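Local atomic coordinates of extracellular solute-binding protein family 1 (Alicyclobacillus acidocaldarius subsp. acidocaldarius, PDB entry 4OVJ), a protein that probably captures a solute outside the cell and hands it to a membrane importer, as other family 1 extracellular solute-binding proteins do. Residues A47-Y52 with L312-F316; L167-H171 with L224-V229; E179-S184 with Y217-W221. All blocks are in the same frame, centred on the assembly; numbering follows the deposited sequence. Where two conformers were deposited one is given.

In the fold
Interaction 1 lies on the opposite side of the chain's centre from interactions 2 and 3, whose centres are about 52 and 46 Å from its own. It joins helices 35-51 and 307-319 through apolar side chains and aromatic rings, without polar bonds between the segments, and is partly buried. Interactions 2 and 3 share helix 211-226, lie about 12 Å apart (centres) and touch: Arg-225 NH1 forms salt bridges to Asp-181 OD2 (2.8 Å) and Glu-183 OE1 (2.9 Å). Interaction 2, also partly buried, packs the C-terminal end of that helix on helix 160-174, with the carboxylates of Glu-168 and Glu-227 at its solvent-facing side. Interaction 3 is buried, yet rich in acid groups around an indole.

Interaction 1: A47-Y52 with L312-F316; sequences AFEKAY and LFVNF
The axes of 47-51 (in helix 35-51) and 312-316 (in helix 307-319) cross at 124° and approach to 11.0 Å; the closest CA atoms are those of Phe-48 and Phe-316, at 7.1 Å. Phe-48, chi1 t, slots between residues one turn apart: its edge meets the face of the Phe-316 ring (centroids 5.2 Å, planes 73°), and its own face receives the edge of Phe-313 (4.8 Å, 79°), a cluster of T-shaped pairs. Phe-316, also t, packs against the first helix: Phe-48 CA sits 3.9 Å from its ring centroid (CH-pi), and small Ala-47 and Ala-51 leave room, Ala-51 CB being 4.0 Å from Phe-316 CE1. Leu-312 (t, t) places CD2 3.4 Å from Phe-48 CE1 and, as a CH-pi contact over the face, 3.3 Å from the ring centroid of Tyr-52 (chi1 m), the first residue past the helix. Phe-48 and Phe-313 also touch Ile-57 of strand 55-61: helices packed beside a sheet in an alpha/beta lobe. Lacking polar bonds, the contact rests on apolar burial and ring fit.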
loop_
_atom_site.group_PDB
_atom_site.type_symbol
_atom_site.label_atom_id
_atom_site.label_comp_id
_atom_site.label_asym_id
_atom_site.label_seq_id
_atom_site.Cartn_x
_atom_site.Cartn_y
_atom_site.Cartn_z
ATOM N N ALA A 47 -21.084 16.522 -0.564
ATOM C CA ALA A 47 -20.610 17.304 -1.699
ATOM C C ALA A 47 -21.210 16.799 -3.010
ATOM O O ALA A 47 -21.633 17.593 -3.870
ATOM C CB ALA A 47 -19.091 17.292 -1.747
ATOM N N PHE A 48 -21.291 15.481 -3.159
ATOM C CA PHE A 48 -21.890 14.902 -4.352
ATOM C C PHE A 48 -23.353 15.299 -4.519
ATOM O O PHE A 48 -23.780 15.671 -5.618
ATOM C CB PHE A 48 -21.815 13.379 -4.337
ATOM C CG PHE A 48 -22.481 12.758 -5.514
ATOM C CD1 PHE A 48 -21.854 12.743 -6.738
ATOM C CD2 PHE A 48 -23.774 12.267 -5.420
ATOM C CE1 PHE A 48 -22.467 12.182 -7.841
ATOM C CE2 PHE A 48 -24.405 11.722 -6.523
ATOM C CZ PHE A 48 -23.751 11.678 -7.738
ATOM N N GLU A 49 -24.130 15.172 -3.443
ATOM C CA GLU A 49 -25.559 15.462 -3.503
ATOM C C GLU A 49 -25.838 16.936 -3.863
ATOM O O GLU A 49 -26.851 17.243 -4.485
ATOM C CB GLU A 49 -26.261 15.038 -2.203
ATOM C CG GLU A 49 -26.358 13.509 -2.059
ATOM C CD GLU A 49 -27.289 13.062 -0.927
ATOM O OE1 GLU A 49 -27.075 13.489 0.229
ATOM O OE2 GLU A 49 -28.236 12.267 -1.195
ATOM N N LYS A 50 -24.932 17.830 -3.475
ATOM C CA LYS A 50 -25.017 19.231 -3.881
ATOM C C LYS A 50 -24.666 19.402 -5.361
ATOM O O LYS A 50 -25.321 20.158 -6.082
ATOM C CB LYS A 50 -24.078 20.085 -3.028
ATOM C CG LYS A 50 -23.970 21.525 -3.499
ATOM C CD LYS A 50 -23.222 22.380 -2.487
ATOM C CE LYS A 50 -23.149 23.834 -2.927
ATOM N NZ LYS A 50 -22.605 24.701 -1.847
ATOM N N ALA A 51 -23.635 18.694 -5.811
ATOM C CA ALA A 51 -23.157 18.818 -7.196
ATOM C C ALA A 51 -24.085 18.171 -8.224
ATOM O O ALA A 51 -24.185 18.646 -9.367
ATOM C CB ALA A 51 -21.773 18.229 -7.325
ATOM N N TYR A 52 -24.737 17.089 -7.814
ATOM C CA TYR A 52 -25.622 16.314 -8.666
ATOM C C TYR A 52 -26.965 16.161 -7.984
ATOM O O TYR A 52 -27.282 15.103 -7.458
ATOM C CB TYR A 52 -24.988 14.954 -8.940
ATOM C CG TYR A 52 -23.761 15.098 -9.788
ATOM C CD1 TYR A 52 -23.860 15.173 -11.169
ATOM C CD2 TYR A 52 -22.506 15.227 -9.208
ATOM C CE1 TYR A 52 -22.735 15.330 -11.960
ATOM C CE2 TYR A 52 -21.373 15.381 -9.989
ATOM C CZ TYR A 52 -21.491 15.434 -11.366
ATOM O OH TYR A 52 -20.392 15.586 -12.158
ATOM N N LEU A 312 -21.259 7.927 -12.678
ATOM C CA LEU A 312 -21.075 9.339 -12.362
ATOM C C LEU A 312 -20.673 9.536 -10.889
ATOM O O LEU A 312 -19.803 10.353 -10.576
ATOM C CB LEU A 312 -22.356 10.087 -12.705
ATOM C CG LEU A 312 -22.356 11.606 -12.645
ATOM C CD1 LEU A 312 -23.598 12.147 -13.337
ATOM C CD2 LEU A 312 -22.298 12.010 -11.191
ATOM N N PHE A 313 -21.277 8.766 -9.991
ATOM C CA PHE A 313 -20.933 8.829 -8.572
ATOM C C PHE A 313 -19.505 8.337 -8.311
ATOM O O PHE A 313 -18.723 8.990 -7.627
ATOM C CB PHE A 313 -21.940 8.037 -7.742
ATOM C CG PHE A 313 -21.663 8.061 -6.272
ATOM C CD1 PHE A 313 -21.708 9.251 -5.556
ATOM C CD2 PHE A 313 -21.365 6.902 -5.598
ATOM C CE1 PHE A 313 -21.453 9.259 -4.195
ATOM C CE2 PHE A 313 -21.106 6.901 -4.244
ATOM C CZ PHE A 313 -21.161 8.080 -3.532
ATOM N N VAL A 314 -19.159 7.188 -8.872
ATOM C CA VAL A 314 -17.809 6.667 -8.723
ATOM C C VAL A 314 -16.786 7.644 -9.310
ATOM O O VAL A 314 -15.750 7.910 -8.699
ATOM C CB VAL A 314 -17.685 5.252 -9.334
ATOM C CG1 VAL A 314 -16.237 4.812 -9.417
ATOM C CG2 VAL A 314 -18.478 4.271 -8.483
ATOM N N ASN A 315 -17.093 8.212 -10.462
ATOM C CA ASN A 315 -16.196 9.165 -11.069
ATOM C C ASN A 315 -15.972 10.392 -10.204
ATOM O O ASN A 315 -14.849 10.900 -10.137
ATOM C CB ASN A 315 -16.706 9.617 -12.429
ATOM C CG ASN A 315 -15.687 10.453 -13.148
ATOM O OD1 ASN A 315 -14.592 9.977 -13.466
ATOM N ND2 ASN A 315 -16.013 11.723 -13.370
ATOM N N PHE A 316 -17.041 10.858 -9.559
ATOM C CA PHE A 316 -16.982 11.973 -8.619
ATOM C C PHE A 316 -16.044 11.656 -7.449
ATOM O O PHE A 316 -15.153 12.445 -7.115
ATOM C CB PHE A 316 -18.382 12.316 -8.096
ATOM C CG PHE A 316 -18.405 13.464 -7.125
ATOM C CD1 PHE A 316 -18.540 14.771 -7.591
ATOM C CD2 PHE A 316 -18.328 13.244 -5.752
ATOM C CE1 PHE A 316 -18.581 15.829 -6.705
ATOM C CE2 PHE A 316 -18.369 14.307 -4.859
ATOM C CZ PHE A 316 -18.488 15.595 -5.345
#

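Interaction 2: L167-H171 with L224-V229; sequences LEKVH and LRKEGV
Segment 167-171 is all helix; segment 224-229 is the last turn of helix 211-226 and the chain leaving it, and the CA atoms of His-171 and Val-229 come to 5.8 Å. Leu-224 (m, t) sets CD1 4.0 Å from CD1 of buried Leu-167, whose m, t rotamer carries it there and which also touches Phe-148. Solvent-exposed Glu-227 points its CA-to-CB bond toward the other segment and sets OE2 4.1 Å from Glu-168 OE1, two like charges that solvent can screen. Gly-228 ends the helix in a Schellman motif: its phi of 77°, easy for glycine, lets Val-229 N bond Leu-224 O (3.0 Å) and Gly-228 N bond Arg-225 O (2.9 Å). The turn places Gly-228 O over the face of the His-171 imidazole, 3.2 Å from CE1; His-171, chi1 t, directs ND1 to the backbone oxygen of Lys-176 instead. Val-229, compact and branched, fills the gap between the helices: CG1 is 3.4 Å from Leu-167 CB, CG2 3.9 Å from Glu-168 CG, and its backbone pairs with Ala-178.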
loop_
_atom_site.group_PDB
_atom_site.type_symbol
_atom_site.label_atom_id
_atom_site.label_comp_id
_atom_site.label_asym_id
_atom_site.label_seq_id
_atom_site.Cartn_x
_atom_site.Cartn_y
_atom_site.Cartn_z
ATOM N N LEU A 167 24.931 4.310 3.057
ATOM C CA LEU A 167 24.657 4.087 4.470
ATOM C C LEU A 167 25.953 4.038 5.278
ATOM O O LEU A 167 26.053 4.639 6.362
ATOM C CB LEU A 167 23.856 2.795 4.668
ATOM C CG LEU A 167 22.435 2.742 4.113
ATOM C CD1 LEU A 167 21.841 1.380 4.443
ATOM C CD2 LEU A 167 21.587 3.855 4.703
ATOM N N GLU A 168 26.954 3.338 4.752
ATOM C CA GLU A 168 28.257 3.286 5.422
ATOM C C GLU A 168 28.848 4.681 5.598
ATOM O O GLU A 168 29.363 5.003 6.668
ATOM C CB GLU A 168 29.218 2.356 4.684
ATOM C CG GLU A 168 28.845 0.885 4.818
ATOM C CD GLU A 168 29.699 -0.043 3.962
ATOM O OE1 GLU A 168 30.921 -0.123 4.187
ATOM O OE2 GLU A 168 29.136 -0.715 3.070
ATOM N N LYS A 169 28.751 5.512 4.561
ATOM C CA LYS A 169 29.280 6.877 4.615
ATOM C C LYS A 169 28.532 7.755 5.613
ATOM O O LYS A 169 29.145 8.522 6.359
ATOM C CB LYS A 169 29.261 7.514 3.226
ATOM C CG LYS A 169 30.183 6.837 2.224
ATOM C CD LYS A 169 31.652 7.160 2.472
ATOM C CE LYS A 169 32.500 6.816 1.255
ATOM N NZ LYS A 169 33.923 7.214 1.421
ATOM N N VAL A 170 27.210 7.628 5.649
ATOM C CA VAL A 170 26.399 8.382 6.609
ATOM C C VAL A 170 26.774 7.982 8.041
ATOM O O VAL A 170 27.001 8.833 8.896
ATOM C CB VAL A 170 24.892 8.184 6.356
ATOM C CG1 VAL A 170 24.076 8.883 7.429
ATOM C CG2 VAL A 170 24.515 8.733 4.985
ATOM N N HIS A 171 26.836 6.682 8.293
ATOM C CA HIS A 171 27.209 6.162 9.614
ATOM C C HIS A 171 28.567 6.688 10.056
ATOM O O HIS A 171 28.746 7.068 11.229
ATOM C CB HIS A 171 27.225 4.645 9.579
ATOM C CG HIS A 171 27.750 4.017 10.826
ATOM N ND1 HIS A 171 27.139 4.181 12.049
ATOM C CD2 HIS A 171 28.825 3.226 11.042
ATOM C CE1 HIS A 171 27.812 3.510 12.965
ATOM N NE2 HIS A 171 28.843 2.927 12.383
ATOM N N LEU A 224 25.138 -5.180 6.744
ATOM C CA LEU A 224 24.940 -3.845 7.310
ATOM C C LEU A 224 24.976 -3.880 8.844
ATOM O O LEU A 224 25.523 -2.979 9.470
ATOM C CB LEU A 224 23.628 -3.235 6.822
ATOM C CG LEU A 224 23.525 -2.940 5.328
ATOM C CD1 LEU A 224 22.115 -2.526 4.972
ATOM C CD2 LEU A 224 24.529 -1.868 4.944
ATOM N N ARG A 225 24.411 -4.922 9.442
ATOM C CA ARG A 225 24.473 -5.073 10.904
ATOM C C ARG A 225 25.917 -5.228 11.384
ATOM O O ARG A 225 26.321 -4.590 12.353
ATOM C CB ARG A 225 23.673 -6.286 11.375
ATOM C CG ARG A 225 22.186 -6.054 11.434
ATOM C CD ARG A 225 21.483 -7.111 12.259
ATOM N NE ARG A 225 21.663 -8.447 11.723
ATOM C CZ ARG A 225 20.982 -8.971 10.706
ATOM N NH1 ARG A 225 20.063 -8.276 10.056
ATOM N NH2 ARG A 225 21.240 -10.214 10.329
ATOM N N LYS A 226 26.666 -6.096 10.704
ATOM C CA LYS A 226 28.077 -6.377 11.021
ATOM C C LYS A 226 28.914 -5.097 11.073
ATOM O O LYS A 226 29.792 -4.950 11.934
ATOM C CB LYS A 226 28.661 -7.349 9.980
ATOM C CG LYS A 226 30.154 -7.624 10.105
ATOM C CD LYS A 226 30.587 -8.827 9.270
ATOM C CE LYS A 226 30.551 -8.529 7.775
ATOM N NZ LYS A 226 31.167 -9.600 6.934
ATOM N N GLU A 227 28.633 -4.184 10.151
ATOM C CA GLU A 227 29.344 -2.912 10.042
ATOM C C GLU A 227 28.784 -1.825 10.973
ATOM O O GLU A 227 29.321 -0.717 11.009
ATOM C CB GLU A 227 29.281 -2.387 8.602
ATOM C CG GLU A 227 29.586 -3.410 7.508
ATOM C CD GLU A 227 30.948 -3.264 6.866
ATOM O OE1 GLU A 227 31.816 -2.540 7.411
ATOM O OE2 GLU A 227 31.155 -3.896 5.803
ATOM N N GLY A 228 27.709 -2.120 11.705
ATOM C CA GLY A 228 27.136 -1.167 12.654
ATOM C C GLY A 228 26.316 -0.060 12.011
ATOM O O GLY A 228 26.010 0.945 12.637
ATOM N N VAL A 229 25.915 -0.274 10.767
ATOM C CA VAL A 229 25.245 0.741 9.977
ATOM C C VAL A 229 23.719 0.738 10.195
ATOM O O VAL A 229 23.045 1.767 10.018
ATOM C CB VAL A 229 25.613 0.519 8.499
ATOM C CG1 VAL A 229 24.836 1.432 7.615
ATOM C CG2 VAL A 229 27.113 0.733 8.320
#

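Interaction 3: E179-S184 with Y217-W221; sequences ENDDES and YLNYW. With SO4 (sulfate ion), chain B.
An inverse gamma turn centred on Asp-182 and a helix N-cap at Ser-184 shape the irregular segment 179-184, which runs past one side of helix 211-226. A weak bond from Glu-183 N to Asp-181 O (3.1 Å) closes the turn. Trp-221, chi1 m, is the large flat residue the loop folds over; its CA is 6.9 Å from that of Asp-181. Glu-183 CG lies 3.5 Å from the centroid of its five-membered ring, a CH-pi contact, and Asp-182 N, over the same face, is 3.6 Å from Trp-221 CZ3. Glu-179 OE2 meets the ring edge, 3.4 Å from CH2, while OE1 hydrogen-bonds Trp-163 NE1. The other acids have partners: Asp-181 and Glu-183 form salt bridges with Arg-225, and Asp-182 OD2 accepts Leu-258 N. A water oxygen bridges the segments, donating to Glu-183 OE2 (2.8 Å) and Leu-218 O (2.8 Å). Tyr-217 (chi1 t) brings OH 3.1 Å from Glu-183 CA and hydrogen-bonds Thr-187. Ser-184 OG caps Thr-187 N and lies 2.9 Å from O4 of a sulfate, probably from the crystallisation liquor. Asn-180 pairs by its backbone with Ala-256 of strand 256-260, while helix 377-392 packs against Glu-183, Tyr-217 and Leu-218.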
loop_
_atom_site.group_PDB
_atom_site.type_symbol
_atom_site.label_atom_id
_atom_site.label_comp_id
_atom_site.label_asym_id
_atom_site.label_seq_id
_atom_site.Cartn_x
_atom_site.Cartn_y
_atom_site.Cartn_z
ATOM N N GLU A 179 20.220 3.662 8.814
ATOM C CA GLU A 179 18.853 3.210 8.552
ATOM C C GLU A 179 18.462 2.172 9.578
ATOM O O GLU A 179 19.316 1.537 10.169
ATOM C CB GLU A 179 18.754 2.591 7.145
ATOM C CG GLU A 179 17.330 2.247 6.685
ATOM C CD GLU A 179 17.287 1.510 5.350
ATOM O OE1 GLU A 179 18.229 1.651 4.569
ATOM O OE2 GLU A 179 16.292 0.801 5.063
ATOM N N ASN A 180 17.162 2.000 9.767
ATOM C CA ASN A 180 16.632 0.869 10.517
ATOM C C ASN A 180 16.947 -0.426 9.780
ATOM O O ASN A 180 17.207 -0.426 8.573
ATOM C CB ASN A 180 15.123 0.993 10.654
ATOM C CG ASN A 180 14.681 2.104 11.586
ATOM O OD1 ASN A 180 15.461 2.956 12.047
ATOM N ND2 ASN A 180 13.391 2.116 11.849
ATOM N N ASP A 181 16.898 -1.542 10.495
ATOM C CA ASP A 181 17.023 -2.847 9.867
ATOM C C ASP A 181 15.622 -3.192 9.378
ATOM O O ASP A 181 14.793 -3.689 10.137
ATOM C CB ASP A 181 17.563 -3.866 10.870
ATOM C CG ASP A 181 17.812 -5.229 10.256
ATOM O OD1 ASP A 181 17.269 -5.487 9.146
ATOM O OD2 ASP A 181 18.542 -6.043 10.892
ATOM N N ASP A 182 15.365 -2.902 8.100
ATOM C CA ASP A 182 14.009 -2.898 7.556
ATOM C C ASP A 182 13.661 -4.222 6.889
ATOM O O ASP A 182 13.231 -4.282 5.731
ATOM C CB ASP A 182 13.842 -1.705 6.615
ATOM C CG ASP A 182 13.791 -0.403 7.365
ATOM O OD1 ASP A 182 13.030 -0.335 8.346
ATOM O OD2 ASP A 182 14.502 0.562 6.993
ATOM N N GLU A 183 13.854 -5.285 7.651
ATOM C CA GLU A 183 13.485 -6.620 7.223
ATOM C C GLU A 183 12.101 -6.990 7.736
ATOM O O GLU A 183 11.826 -6.959 8.933
ATOM C CB GLU A 183 14.491 -7.647 7.698
ATOM C CG GLU A 183 15.837 -7.543 6.995
ATOM C CD GLU A 183 16.883 -8.414 7.662
ATOM O OE1 GLU A 183 17.532 -7.935 8.620
ATOM O OE2 GLU A 183 17.053 -9.577 7.228
ATOM N N SER A 184 11.261 -7.377 6.801
ATOM C CA SER A 184 9.907 -7.812 7.075
ATOM C C SER A 184 9.476 -8.637 5.888
ATOM O O SER A 184 10.091 -8.583 4.812
ATOM C CB SER A 184 8.963 -6.618 7.235
ATOM O OG SER A 184 8.764 -5.937 5.997
ATOM N N TYR A 217 18.923 -11.685 0.437
ATOM C CA TYR A 217 18.273 -10.601 1.189
ATOM C C TYR A 217 18.768 -10.581 2.624
ATOM O O TYR A 217 19.182 -9.541 3.154
ATOM C CB TYR A 217 16.774 -10.830 1.145
ATOM C CG TYR A 217 15.891 -9.994 2.033
ATOM C CD1 TYR A 217 15.404 -8.773 1.615
ATOM C CD2 TYR A 217 15.459 -10.478 3.249
ATOM C CE1 TYR A 217 14.539 -8.030 2.398
ATOM C CE2 TYR A 217 14.597 -9.753 4.042
ATOM C CZ TYR A 217 14.135 -8.527 3.605
ATOM O OH TYR A 217 13.255 -7.827 4.377
ATOM N N LEU A 218 18.746 -11.736 3.262
ATOM C CA LEU A 218 19.197 -11.810 4.650
ATOM C C LEU A 218 20.665 -11.392 4.796
ATOM O O LEU A 218 21.024 -10.700 5.749
ATOM C CB LEU A 218 18.981 -13.209 5.206
ATOM C CG LEU A 218 17.530 -13.674 5.338
ATOM C CD1 LEU A 218 17.546 -15.143 5.709
ATOM C CD2 LEU A 218 16.735 -12.862 6.345
ATOM N N ASN A 219 21.504 -11.811 3.850
ATOM C CA ASN A 219 22.926 -11.458 3.871
ATOM C C ASN A 219 23.168 -9.992 3.681
ATOM O O ASN A 219 24.097 -9.438 4.279
ATOM C CB ASN A 219 23.699 -12.228 2.810
ATOM C CG ASN A 219 24.091 -13.613 3.278
ATOM O OD1 ASN A 219 24.253 -13.843 4.473
ATOM N ND2 ASN A 219 24.261 -14.537 2.338
ATOM N N TYR A 220 22.343 -9.356 2.851
ATOM C CA TYR A 220 22.457 -7.925 2.624
ATOM C C TYR A 220 22.334 -7.180 3.939
ATOM O O TYR A 220 23.198 -6.382 4.289
ATOM C CB TYR A 220 21.383 -7.444 1.652
ATOM C CG TYR A 220 21.406 -5.955 1.409
ATOM C CD1 TYR A 220 22.310 -5.403 0.519
ATOM C CD2 TYR A 220 20.533 -5.099 2.082
ATOM C CE1 TYR A 220 22.350 -4.045 0.297
ATOM C CE2 TYR A 220 20.557 -3.734 1.851
ATOM C CZ TYR A 220 21.471 -3.213 0.954
ATOM O OH TYR A 220 21.511 -1.862 0.711
ATOM N N TRP A 221 21.279 -7.477 4.687
ATOM C CA TRP A 221 21.067 -6.799 5.972
ATOM C C TRP A 221 22.071 -7.246 7.029
ATOM O O TRP A 221 22.518 -6.429 7.832
ATOM C CB TRP A 221 19.634 -6.990 6.464
ATOM C CG TRP A 221 18.647 -6.353 5.532
ATOM C CD1 TRP A 221 17.925 -6.974 4.555
ATOM C CD2 TRP A 221 18.320 -4.963 5.449
ATOM N NE1 TRP A 221 17.162 -6.055 3.875
ATOM C CE2 TRP A 221 17.379 -4.815 4.415
ATOM C CE3 TRP A 221 18.723 -3.826 6.166
ATOM C CZ2 TRP A 221 16.834 -3.582 4.072
ATOM C CZ3 TRP A 221 18.186 -2.598 5.821
ATOM C CH2 TRP A 221 17.247 -2.489 4.792
HETATM S S SO4 B . 5.981 -3.681 6.537
HETATM O O1 SO4 B . 6.190 -4.830 7.440
HETATM O O2 SO4 B . 4.789 -3.889 5.675
HETATM O O3 SO4 B . 5.738 -2.469 7.346
HETATM O O4 SO4 B . 7.200 -3.496 5.724
HETATM O O HOH W 1 19.507 -10.555 8.057
#